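PDB 6SLN: RagA protein from Porphyromonas gingivalis, which probably imports nutrients such as peptides across the outer membrane as a TonB-dependent receptor. Local coordinates for residues 567-572 with 640-645; 591-596 with 675-680; 646-651 with 724-729. All blocks are in the same frame, centred on the assembly; numbering follows the deposited sequence.

Interaction 1: 567-572 with 640-645; sequences YAYLSF and GNSEIG
Two first torsions bring Tyr-569 and Ser-642 together. Tyr-569 holds CG opposite its own carbonyl carbon (chi1 -75°), which carries the ring off strand 561-580 toward residues 640-645, and Ser-642 turns OG between its backbone N and carbonyl carbon (chi1 44°) to meet the phenol. Tyr-569 OH donates to Ser-642 OG at 2.7 Å. The serine oxygen reaches the ring at its edge, near the ring plane, so it also lies 3.3 Å from CE1 of Tyr-569. Ser-642 OG has a second partner, the carbonyl of Ala-197 in the plug, and one hydroxyl thus links barrel wall and plug. Glu-643 bends its chain at chi2 and brings OE2 to within 4.1 Å of Tyr-569 OH, a proximity rather than a bond; that oxygen makes its salt bridge with Arg-198. Around the serine the backbone folds on itself, with help from one side chain. Asn-641 OD1 accepts from Glu-643 N at 3.2 Å, a straight bond (171°) whose donor stands above the amide plane, and Ile-644 N bonds Ser-642 O at 2.6 Å. Asn-641 ND2 meanwhile reaches Ser-155 O and Glu-678. An Asx turn at Asn-641 therefore runs into an inverse gamma turn centred on Glu-643, where strand 627-641 gives way to loop beside the plug of a TonB-dependent beta-barrel.

Interaction 2: 591-596 with 675-680; sequences RNDQSS and LSWEKQ. With LMT (dodecyl-beta-D-maltoside), chain Q.
The barrel wall of this TonB-dependent receptor is met here by Trp-677, which precedes strand 678-691 and packs its indole on Asp-593 and Ser-595 of strand 584-595. The indole touches with its six-membered ring: CZ2 of Trp-677 sits 3.4 Å from Asp-593 CB and 4.0 Å from Ser-595 CB. Both methylene groups come in obliquely to the ring system. Trp-677 keeps CG opposite its own carbonyl carbon (chi1 -69°), which projects the indole to the strand, and its NE1 is satisfied by Arg-603 O. Of the aspartate side chain it is the methylene that packs; the carboxylate turns to Arg-591. NH1 of Arg-591 donates to OD2 of Asp-593 at 3.0 Å (158°); OD2 offers its syn lone pair and lies close to the guanidinium plane. A salt-bridge contact of 2.6 Å runs from the same NH1 to Asp-593 OD1. Ser-571 OG also lies beside OD1, probably as a second partner, though the modelled distance is too short to trust. Gln-594 points the other way, to dodecyl-maltoside. Its amide grips the sugar twice: OE1 accepts from O3' of the detergent at 2.6 Å, and NE2 donates to O2' at 2.6 Å (167°). The same detergent also bonds a neighbouring protein chain. Strand 584-595 lies between antiparallel strands 561-580 and 604-614, and Trp-677 packs against Ala-605 of the latter.

Interaction 3: 646-651 with 724-729; sequences NYNHQA and SQYQNV
The carboxamide of Asn-648 meets the ring of Tyr-726 at a slant, their planes 50° apart. ND2 of Asn-648 leads the approach, 3.5 Å from CD2 of Tyr-726, and CG follows at 3.7 Å from that same ring carbon. The amide thus meets the CD2-CE2 part of the ring at an intermediate tilt. Next to this pair a second amide turns to the loop backbone. Gln-725 is bent at chi2 (62°), which swings its end round so that NE2 donates to Asn-648 O at 2.8 Å. The nitrogen approaches almost in line with the carbonyl (C=O...N 170°), and the acceptor lies in the glutamine amide plane. NE2 of Gln-725 also bonds the carbonyl O of Tyr-726 at 3.2 Å, an acceptor likewise near its amide plane, while OE1 takes Gly-671 N. With both ends of the amide engaged, its rotation is fixed. A water completes the bridge: it accepts from Tyr-726 N at 2.8 Å and gives a weak bond to Asn-648 OD1 at 3.2 Å. Within the loop, Gln-650 OE1 rests over the centre of the His-649 ring, 3.4 Å above its plane. Leu-675 packs on Asn-648, and Ile-644 and Leu-711 touch Tyr-726. On its far flank the loop faces a neighbouring protein chain, where Gln-650 NE2 bonds an acidic side chain. Side-chain amides, a backbone carbonyl and a water thus join the loop after strand 627-641 to short strand 724-728, which pairs with strand 696-715, probably in the loop region beyond the barrel wall of this TonB-dependent receptor.

How the interactions relate
Interactions 1 and 2 are buried and adjacent, their centres about 6 Å apart: their strands 561-580 and 584-595 are neighbours in the barrel wall, and Tyr-569 packs on Ser-595. Interaction 3 is only partly buried and lies about 14 Å, centre to centre, from each of them. The chemistry follows the place. Interaction 1 rests on a hydroxyl pair tied into the plug, interaction 2 on an indole against aliphatic carbons with charges and detergent around it, and interaction 3 on amides and a bridging water. Direct contacts join all three: Ile-644 of interaction 1 meets the Tyr-726 ring, and Asn-728 of interaction 3 bonds Ser-676 O of interaction 2.

Interaction 1: 567-572 with 640-645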
loop_
_atom_site.group_PDB
_atom_site.type_symbol
_atom_site.label_atom_id
_atom_site.label_comp_id
_atom_site.label_asym_id
_atom_site.label_seq_id
_atom_site.Cartn_x
_atom_site.Cartn_y
_atom_site.Cartn_z
ATOM N N TYR A 567 -10.394 -14.655 12.251
ATOM C CA TYR A 567 -11.039 -15.488 13.241
ATOM C C TYR A 567 -12.024 -16.374 12.502
ATOM O O TYR A 567 -12.352 -16.135 11.336
ATOM C CB TYR A 567 -11.723 -14.654 14.342
ATOM C CG TYR A 567 -12.921 -13.815 13.919
ATOM C CD1 TYR A 567 -14.166 -14.393 13.682
ATOM C CD2 TYR A 567 -12.814 -12.431 13.789
ATOM C CE1 TYR A 567 -15.273 -13.603 13.303
ATOM C CE2 TYR A 567 -13.912 -11.641 13.410
ATOM C CZ TYR A 567 -15.127 -12.234 13.171
ATOM O OH TYR A 567 -16.195 -11.464 12.811
ATOM N N ALA A 568 -12.486 -17.407 13.197
ATOM C CA ALA A 568 -13.534 -18.254 12.660
ATOM C C ALA A 568 -14.316 -18.865 13.813
ATOM O O ALA A 568 -13.858 -18.901 14.964
ATOM C CB ALA A 568 -12.963 -19.336 11.734
ATOM N N TYR A 569 -15.519 -19.322 13.486
ATOM C CA TYR A 569 -16.375 -20.025 14.422
ATOM C C TYR A 569 -16.963 -21.225 13.702
ATOM O O TYR A 569 -17.232 -21.168 12.496
ATOM C CB TYR A 569 -17.517 -19.143 14.935
ATOM C CG TYR A 569 -17.136 -18.099 15.955
ATOM C CD1 TYR A 569 -17.040 -18.419 17.305
ATOM C CD2 TYR A 569 -16.909 -16.776 15.572
ATOM C CE1 TYR A 569 -16.713 -17.451 18.243
ATOM C CE2 TYR A 569 -16.570 -15.802 16.502
ATOM C CZ TYR A 569 -16.473 -16.146 17.835
ATOM O OH TYR A 569 -16.142 -15.184 18.767
ATOM N N LEU A 570 -17.156 -22.314 14.451
ATOM C CA LEU A 570 -17.858 -23.499 13.969
ATOM C C LEU A 570 -18.929 -23.861 14.978
ATOM O O LEU A 570 -18.656 -23.909 16.183
ATOM C CB LEU A 570 -16.919 -24.693 13.765
ATOM C CG LEU A 570 -17.635 -25.936 13.209
ATOM C CD1 LEU A 570 -18.190 -25.708 11.778
ATOM C CD2 LEU A 570 -16.712 -27.135 13.254
ATOM N N SER A 571 -20.135 -24.142 14.488
ATOM C CA SER A 571 -21.293 -24.284 15.352
ATOM C C SER A 571 -22.144 -25.468 14.927
ATOM O O SER A 571 -22.332 -25.712 13.732
ATOM C CB SER A 571 -22.132 -23.008 15.319
ATOM O OG SER A 571 -21.722 -22.124 16.337
ATOM N N PHE A 572 -22.655 -26.202 15.913
ATOM C CA PHE A 572 -23.679 -27.212 15.684
ATOM C C PHE A 572 -24.762 -26.977 16.710
ATOM O O PHE A 572 -24.461 -26.833 17.901
ATOM C CB PHE A 572 -23.117 -28.624 15.798
ATOM C CG PHE A 572 -21.983 -28.900 14.846
ATOM C CD1 PHE A 572 -22.231 -29.145 13.511
ATOM C CD2 PHE A 572 -20.671 -28.913 15.290
ATOM C CE1 PHE A 572 -21.192 -29.397 12.630
ATOM C CE2 PHE A 572 -19.631 -29.161 14.419
ATOM C CZ PHE A 572 -19.893 -29.400 13.080
ATOM N N GLY A 640 -22.773 -18.510 25.346
ATOM C CA GLY A 640 -21.374 -18.163 25.353
ATOM C C GLY A 640 -21.146 -16.717 24.958
ATOM O O GLY A 640 -21.996 -16.074 24.340
ATOM N N ASN A 641 -19.981 -16.211 25.356
ATOM C CA ASN A 641 -19.492 -14.916 24.934
ATOM C C ASN A 641 -18.014 -15.073 24.634
ATOM O O ASN A 641 -17.274 -15.645 25.442
ATOM C CB ASN A 641 -19.723 -13.835 26.005
ATOM C CG ASN A 641 -19.297 -12.434 25.521
ATOM O OD1 ASN A 641 -18.959 -12.247 24.353
ATOM N ND2 ASN A 641 -19.296 -11.472 26.415
ATOM N N SER A 642 -17.590 -14.580 23.466
ATOM C CA SER A 642 -16.195 -14.717 23.061
ATOM C C SER A 642 -15.711 -13.483 22.317
ATOM O O SER A 642 -14.667 -13.539 21.648
ATOM C CB SER A 642 -15.989 -15.931 22.177
ATOM O OG SER A 642 -17.022 -15.990 21.216
ATOM N N GLU A 643 -16.449 -12.380 22.408
ATOM C CA GLU A 643 -16.051 -11.147 21.746
ATOM C C GLU A 643 -14.819 -10.600 22.448
ATOM O O GLU A 643 -14.883 -9.687 23.271
ATOM C CB GLU A 643 -17.179 -10.128 21.748
ATOM C CG GLU A 643 -18.044 -10.179 20.526
ATOM C CD GLU A 643 -17.289 -10.529 19.273
ATOM O OE1 GLU A 643 -16.246 -9.880 18.994
ATOM O OE2 GLU A 643 -17.753 -11.460 18.568
ATOM N N ILE A 644 -13.668 -11.156 22.103
ATOM C CA ILE A 644 -12.389 -10.604 22.507
ATOM C C ILE A 644 -11.483 -10.552 21.281
ATOM O O ILE A 644 -11.898 -10.872 20.168
ATOM C CB ILE A 644 -11.741 -11.425 23.627
ATOM C CG1 ILE A 644 -11.475 -12.840 23.099
ATOM C CG2 ILE A 644 -12.653 -11.439 24.847
ATOM C CD1 ILE A 644 -10.704 -13.721 24.070
ATOM N N GLY A 645 -10.235 -10.150 21.501
ATOM C CA GLY A 645 -9.248 -10.167 20.442
ATOM C C GLY A 645 -9.107 -11.541 19.810
ATOM O O GLY A 645 -9.657 -12.543 20.266
#

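Interaction 2: 591-596 with 675-680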
loop_
_atom_site.group_PDB
_atom_site.type_symbol
_atom_site.label_atom_id
_atom_site.label_comp_id
_atom_site.label_asym_id
_atom_site.label_seq_id
_atom_site.Cartn_x
_atom_site.Cartn_y
_atom_site.Cartn_z
ATOM N N ARG A 591 -26.517 -26.811 21.899
ATOM C CA ARG A 591 -25.653 -26.360 20.821
ATOM C C ARG A 591 -24.210 -26.482 21.283
ATOM O O ARG A 591 -23.927 -26.526 22.484
ATOM C CB ARG A 591 -25.962 -24.917 20.437
ATOM C CG ARG A 591 -25.527 -23.967 21.542
ATOM C CD ARG A 591 -25.161 -22.603 21.020
ATOM N NE ARG A 591 -26.034 -22.248 19.920
ATOM C CZ ARG A 591 -25.594 -21.785 18.769
ATOM N NH1 ARG A 591 -24.294 -21.611 18.604
ATOM N NH2 ARG A 591 -26.452 -21.491 17.804
ATOM N N ASN A 592 -23.298 -26.529 20.315
ATOM C CA ASN A 592 -21.878 -26.556 20.614
ATOM C C ASN A 592 -21.177 -25.549 19.725
ATOM O O ASN A 592 -21.483 -25.447 18.533
ATOM C CB ASN A 592 -21.281 -27.942 20.402
ATOM C CG ASN A 592 -19.771 -27.942 20.497
ATOM O OD1 ASN A 592 -19.083 -27.702 19.513
ATOM N ND2 ASN A 592 -19.251 -28.195 21.685
ATOM N N ASP A 593 -20.229 -24.821 20.313
ATOM C CA ASP A 593 -19.525 -23.726 19.654
ATOM C C ASP A 593 -18.028 -23.886 19.860
ATOM O O ASP A 593 -17.574 -24.147 20.980
ATOM C CB ASP A 593 -19.962 -22.361 20.206
ATOM C CG ASP A 593 -21.376 -22.010 19.837
ATOM O OD1 ASP A 593 -21.723 -22.217 18.660
ATOM O OD2 ASP A 593 -22.138 -21.531 20.708
ATOM N N GLN A 594 -17.265 -23.712 18.786
ATOM C CA GLN A 594 -15.816 -23.651 18.858
ATOM C C GLN A 594 -15.345 -22.362 18.190
ATOM O O GLN A 594 -15.972 -21.873 17.246
ATOM C CB GLN A 594 -15.180 -24.895 18.193
ATOM C CG GLN A 594 -15.974 -26.192 18.378
ATOM C CD GLN A 594 -15.512 -27.320 17.440
ATOM O OE1 GLN A 594 -14.317 -27.646 17.374
ATOM N NE2 GLN A 594 -16.459 -27.922 16.722
ATOM N N SER A 595 -14.235 -21.803 18.680
ATOM C CA SER A 595 -13.786 -20.506 18.189
ATOM C C SER A 595 -12.277 -20.481 18.021
ATOM O O SER A 595 -11.539 -20.945 18.894
ATOM C CB SER A 595 -14.186 -19.367 19.131
ATOM O OG SER A 595 -13.389 -18.209 18.908
ATOM N N SER A 596 -11.830 -19.902 16.900
ATOM C CA SER A 596 -10.409 -19.673 16.657
ATOM C C SER A 596 -9.734 -18.897 17.781
ATOM O O SER A 596 -8.504 -18.966 17.918
ATOM C CB SER A 596 -10.238 -18.905 15.347
ATOM O OG SER A 596 -11.141 -17.809 15.268
ATOM N N LEU A 675 -7.232 -19.989 28.142
ATOM C CA LEU A 675 -8.285 -19.103 27.666
ATOM C C LEU A 675 -9.407 -19.900 27.017
ATOM O O LEU A 675 -9.161 -20.714 26.130
ATOM C CB LEU A 675 -7.717 -18.112 26.657
ATOM C CG LEU A 675 -8.527 -16.816 26.521
ATOM C CD1 LEU A 675 -8.715 -16.130 27.883
ATOM C CD2 LEU A 675 -7.842 -15.888 25.565
ATOM N N SER A 676 -10.639 -19.653 27.452
ATOM C CA SER A 676 -11.798 -20.309 26.860
ATOM C C SER A 676 -12.985 -19.347 26.892
ATOM O O SER A 676 -12.862 -18.173 27.267
ATOM C CB SER A 676 -12.086 -21.632 27.580
ATOM O OG SER A 676 -13.013 -22.449 26.868
ATOM N N TRP A 677 -14.137 -19.851 26.457
ATOM C CA TRP A 677 -15.368 -19.075 26.468
ATOM C C TRP A 677 -15.656 -18.496 27.843
ATOM O O TRP A 677 -15.404 -19.134 28.872
ATOM C CB TRP A 677 -16.543 -19.954 26.074
ATOM C CG TRP A 677 -16.508 -20.358 24.687
ATOM C CD1 TRP A 677 -15.743 -21.342 24.145
ATOM C CD2 TRP A 677 -17.282 -19.806 23.623
ATOM N NE1 TRP A 677 -15.994 -21.443 22.803
ATOM C CE2 TRP A 677 -16.933 -20.508 22.452
ATOM C CE3 TRP A 677 -18.245 -18.799 23.546
ATOM C CZ2 TRP A 677 -17.501 -20.222 21.211
ATOM C CZ3 TRP A 677 -18.816 -18.524 22.320
ATOM C CH2 TRP A 677 -18.442 -19.229 21.168
ATOM N N GLU A 678 -16.203 -17.279 27.849
ATOM C CA GLU A 678 -16.943 -16.775 28.998
ATOM C C GLU A 678 -18.353 -17.354 28.936
ATOM O O GLU A 678 -18.992 -17.342 27.881
ATOM C CB GLU A 678 -16.957 -15.247 28.985
ATOM C CG GLU A 678 -17.989 -14.568 29.866
ATOM C CD GLU A 678 -17.929 -13.032 29.748
ATOM O OE1 GLU A 678 -16.889 -12.470 30.187
ATOM O OE2 GLU A 678 -18.900 -12.399 29.217
ATOM N N LYS A 679 -18.817 -17.931 30.033
ATOM C CA LYS A 679 -20.067 -18.674 30.012
ATOM C C LYS A 679 -21.112 -17.952 30.846
ATOM O O LYS A 679 -20.867 -17.586 32.001
ATOM C CB LYS A 679 -19.855 -20.118 30.474
ATOM C CG LYS A 679 -19.151 -20.949 29.387
ATOM C CD LYS A 679 -19.078 -22.441 29.683
ATOM C CE LYS A 679 -17.749 -22.830 30.344
ATOM N NZ LYS A 679 -16.524 -22.364 29.631
ATOM N N GLN A 680 -22.256 -17.712 30.228
ATOM C CA GLN A 680 -23.345 -16.979 30.827
ATOM C C GLN A 680 -24.554 -17.888 30.934
ATOM O O GLN A 680 -24.758 -18.777 30.104
ATOM C CB GLN A 680 -23.698 -15.743 30.004
ATOM C CG GLN A 680 -22.811 -14.560 30.314
ATOM C CD GLN A 680 -23.221 -13.281 29.610
ATOM O OE1 GLN A 680 -24.408 -13.033 29.360
ATOM N NE2 GLN A 680 -22.230 -12.468 29.267
HETATM C C1B LMT Q . -10.028 -30.237 16.290
HETATM C C2B LMT Q . -9.265 -28.979 16.690
HETATM C C3B LMT Q . -8.100 -28.742 15.727
HETATM C C4B LMT Q . -7.189 -29.984 15.616
HETATM C C5B LMT Q . -8.052 -31.214 15.289
HETATM C C6B LMT Q . -7.177 -32.476 15.386
HETATM O O1B LMT Q . -10.730 -29.929 15.146
HETATM O O2B LMT Q . -10.165 -27.944 16.605
HETATM O O3B LMT Q . -7.396 -27.620 16.078
HETATM O "O4'" LMT Q . -6.261 -29.806 14.606
HETATM O O5B LMT Q . -9.193 -31.354 16.122
HETATM O O6B LMT Q . -6.427 -32.678 14.231
HETATM C "C1'" LMT Q . -14.383 -30.712 13.368
HETATM C "C2'" LMT Q . -14.411 -30.636 14.906
HETATM C "C3'" LMT Q . -13.131 -29.934 15.437
HETATM C "C4'" LMT Q . -11.897 -30.657 14.879
HETATM C "C5'" LMT Q . -12.067 -30.564 13.364
HETATM C "C6'" LMT Q . -10.822 -30.961 12.630
HETATM O "O1'" LMT Q . -15.398 -31.528 12.968
HETATM O "O2'" LMT Q . -15.533 -29.940 15.288
HETATM O "O3'" LMT Q . -13.117 -29.932 16.793
HETATM O "O5'" LMT Q . -13.169 -31.323 12.941
HETATM O "O6'" LMT Q . -11.018 -30.578 11.349
HETATM C C1 LMT Q . -15.835 -31.372 11.638
HETATM C C2 LMT Q . -17.300 -31.700 11.706
HETATM C C3 LMT Q . -17.819 -32.660 10.684
HETATM C C4 LMT Q . -18.838 -31.918 9.861
HETATM C C5 LMT Q . -19.949 -32.815 9.444
HETATM C C6 LMT Q . -21.276 -32.167 9.644
HETATM C C7 LMT Q . -22.228 -32.642 8.584
HETATM C C8 LMT Q . -23.572 -32.022 8.814
HETATM C C9 LMT Q . -24.509 -32.068 7.638
HETATM C C10 LMT Q . -24.325 -33.396 6.941
#

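Interaction 3: 646-651 with 724-729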
loop_
_atom_site.group_PDB
_atom_site.type_symbol
_atom_site.label_atom_id
_atom_site.label_comp_id
_atom_site.label_asym_id
_atom_site.label_seq_id
_atom_site.Cartn_x
_atom_site.Cartn_y
_atom_site.Cartn_z
ATOM N N ASN A 646 -8.342 -11.578 18.718
ATOM C CA ASN A 646 -8.229 -12.778 17.901
ATOM C C ASN A 646 -7.126 -13.731 18.347
ATOM O O ASN A 646 -7.165 -14.913 17.987
ATOM C CB ASN A 646 -7.987 -12.391 16.435
ATOM C CG ASN A 646 -9.140 -11.623 15.841
ATOM O OD1 ASN A 646 -10.299 -12.024 15.995
ATOM N ND2 ASN A 646 -8.832 -10.516 15.136
ATOM N N TYR A 647 -6.148 -13.253 19.109
ATOM C CA TYR A 647 -4.924 -13.991 19.378
ATOM C C TYR A 647 -4.481 -13.750 20.821
ATOM O O TYR A 647 -3.361 -13.329 21.090
ATOM C CB TYR A 647 -3.796 -13.569 18.434
ATOM C CG TYR A 647 -4.161 -13.484 16.973
ATOM C CD1 TYR A 647 -4.360 -14.645 16.213
ATOM C CD2 TYR A 647 -4.294 -12.243 16.338
ATOM C CE1 TYR A 647 -4.690 -14.577 14.872
ATOM C CE2 TYR A 647 -4.620 -12.161 14.979
ATOM C CZ TYR A 647 -4.814 -13.335 14.247
ATOM O OH TYR A 647 -5.155 -13.273 12.901
ATOM N N ASN A 648 -5.361 -14.008 21.777
ATOM C CA ASN A 648 -5.105 -13.613 23.155
ATOM C C ASN A 648 -4.600 -14.733 24.041
ATOM O O ASN A 648 -4.381 -14.493 25.234
ATOM C CB ASN A 648 -6.376 -13.032 23.779
ATOM C CG ASN A 648 -6.665 -11.626 23.309
ATOM O OD1 ASN A 648 -5.769 -10.785 23.214
ATOM N ND2 ASN A 648 -7.919 -11.370 22.992
ATOM N N HIS A 649 -4.442 -15.954 23.514
ATOM C CA HIS A 649 -3.934 -17.061 24.311
ATOM C C HIS A 649 -2.490 -17.426 24.009
ATOM O O HIS A 649 -1.815 -17.982 24.880
ATOM C CB HIS A 649 -4.808 -18.308 24.120
ATOM C CG HIS A 649 -5.022 -18.681 22.688
ATOM N ND1 HIS A 649 -4.204 -19.566 22.022
ATOM C CD2 HIS A 649 -5.965 -18.293 21.796
ATOM C CE1 HIS A 649 -4.631 -19.705 20.779
ATOM N NE2 HIS A 649 -5.702 -18.948 20.618
ATOM N N GLN A 650 -2.001 -17.116 22.814
ATOM C CA GLN A 650 -0.649 -17.476 22.433
ATOM C C GLN A 650 0.379 -16.656 23.212
ATOM O O GLN A 650 0.159 -15.479 23.514
ATOM C CB GLN A 650 -0.489 -17.275 20.922
ATOM C CG GLN A 650 -1.505 -18.073 20.091
ATOM C CD GLN A 650 -2.715 -17.253 19.625
ATOM O OE1 GLN A 650 -3.235 -16.400 20.353
ATOM N NE2 GLN A 650 -3.180 -17.533 18.418
ATOM N N ALA A 651 1.509 -17.286 23.548
ATOM C CA ALA A 651 2.645 -16.587 24.148
ATOM C C ALA A 651 3.626 -16.231 23.041
ATOM O O ALA A 651 4.200 -17.125 22.415
ATOM C CB ALA A 651 3.323 -17.437 25.214
ATOM N N SER A 724 -1.749 -5.962 30.072
ATOM C CA SER A 724 -2.951 -6.718 30.369
ATOM C C SER A 724 -2.733 -8.121 29.835
ATOM O O SER A 724 -1.739 -8.397 29.160
ATOM C CB SER A 724 -4.192 -6.040 29.764
ATOM O OG SER A 724 -4.552 -6.597 28.512
ATOM N N GLN A 725 -3.651 -9.014 30.183
ATOM C CA GLN A 725 -3.649 -10.368 29.642
ATOM C C GLN A 725 -5.002 -10.966 29.957
ATOM O O GLN A 725 -5.401 -11.012 31.128
ATOM C CB GLN A 725 -2.538 -11.223 30.230
ATOM C CG GLN A 725 -2.658 -12.711 29.860
ATOM C CD GLN A 725 -2.554 -12.963 28.366
ATOM O OE1 GLN A 725 -1.602 -12.533 27.713
ATOM N NE2 GLN A 725 -3.539 -13.649 27.818
ATOM N N TYR A 726 -5.714 -11.396 28.922
ATOM C CA TYR A 726 -7.023 -11.986 29.136
ATOM C C TYR A 726 -6.920 -13.268 29.964
ATOM O O TYR A 726 -5.947 -14.022 29.861
ATOM C CB TYR A 726 -7.686 -12.250 27.794
ATOM C CG TYR A 726 -8.690 -11.202 27.398
ATOM C CD1 TYR A 726 -9.846 -11.014 28.142
ATOM C CD2 TYR A 726 -8.495 -10.413 26.276
ATOM C CE1 TYR A 726 -10.779 -10.066 27.781
ATOM C CE2 TYR A 726 -9.429 -9.458 25.901
ATOM C CZ TYR A 726 -10.563 -9.290 26.660
ATOM O OH TYR A 726 -11.487 -8.349 26.295
ATOM N N GLN A 727 -7.927 -13.490 30.812
ATOM C CA GLN A 727 -8.023 -14.653 31.683
ATOM C C GLN A 727 -9.497 -14.931 31.968
ATOM O O GLN A 727 -10.319 -14.013 32.006
ATOM C CB GLN A 727 -7.261 -14.441 33.004
ATOM C CG GLN A 727 -5.758 -14.738 32.933
ATOM C CD GLN A 727 -4.947 -13.968 33.964
ATOM O OE1 GLN A 727 -5.498 -13.211 34.744
ATOM N NE2 GLN A 727 -3.637 -14.155 33.964
ATOM N N ASN A 728 -9.830 -16.205 32.165
ATOM C CA ASN A 728 -11.161 -16.587 32.634
ATOM C C ASN A 728 -11.146 -16.465 34.150
ATOM O O ASN A 728 -10.587 -17.309 34.855
ATOM C CB ASN A 728 -11.515 -17.992 32.174
ATOM C CG ASN A 728 -11.524 -18.112 30.677
ATOM O OD1 ASN A 728 -10.518 -18.498 30.076
ATOM N ND2 ASN A 728 -12.649 -17.757 30.055
ATOM N N VAL A 729 -11.757 -15.405 34.657
ATOM C CA VAL A 729 -11.461 -14.969 36.010
ATOM C C VAL A 729 -12.604 -14.112 36.558
ATOM O O VAL A 729 -13.144 -13.243 35.862
ATOM C CB VAL A 729 -10.111 -14.224 36.018
ATOM C CG1 VAL A 729 -10.077 -13.224 37.127
ATOM C CG2 VAL A 729 -8.963 -15.218 36.170
HETATM O O HOH W 1 -4.963 -10.841 26.312
#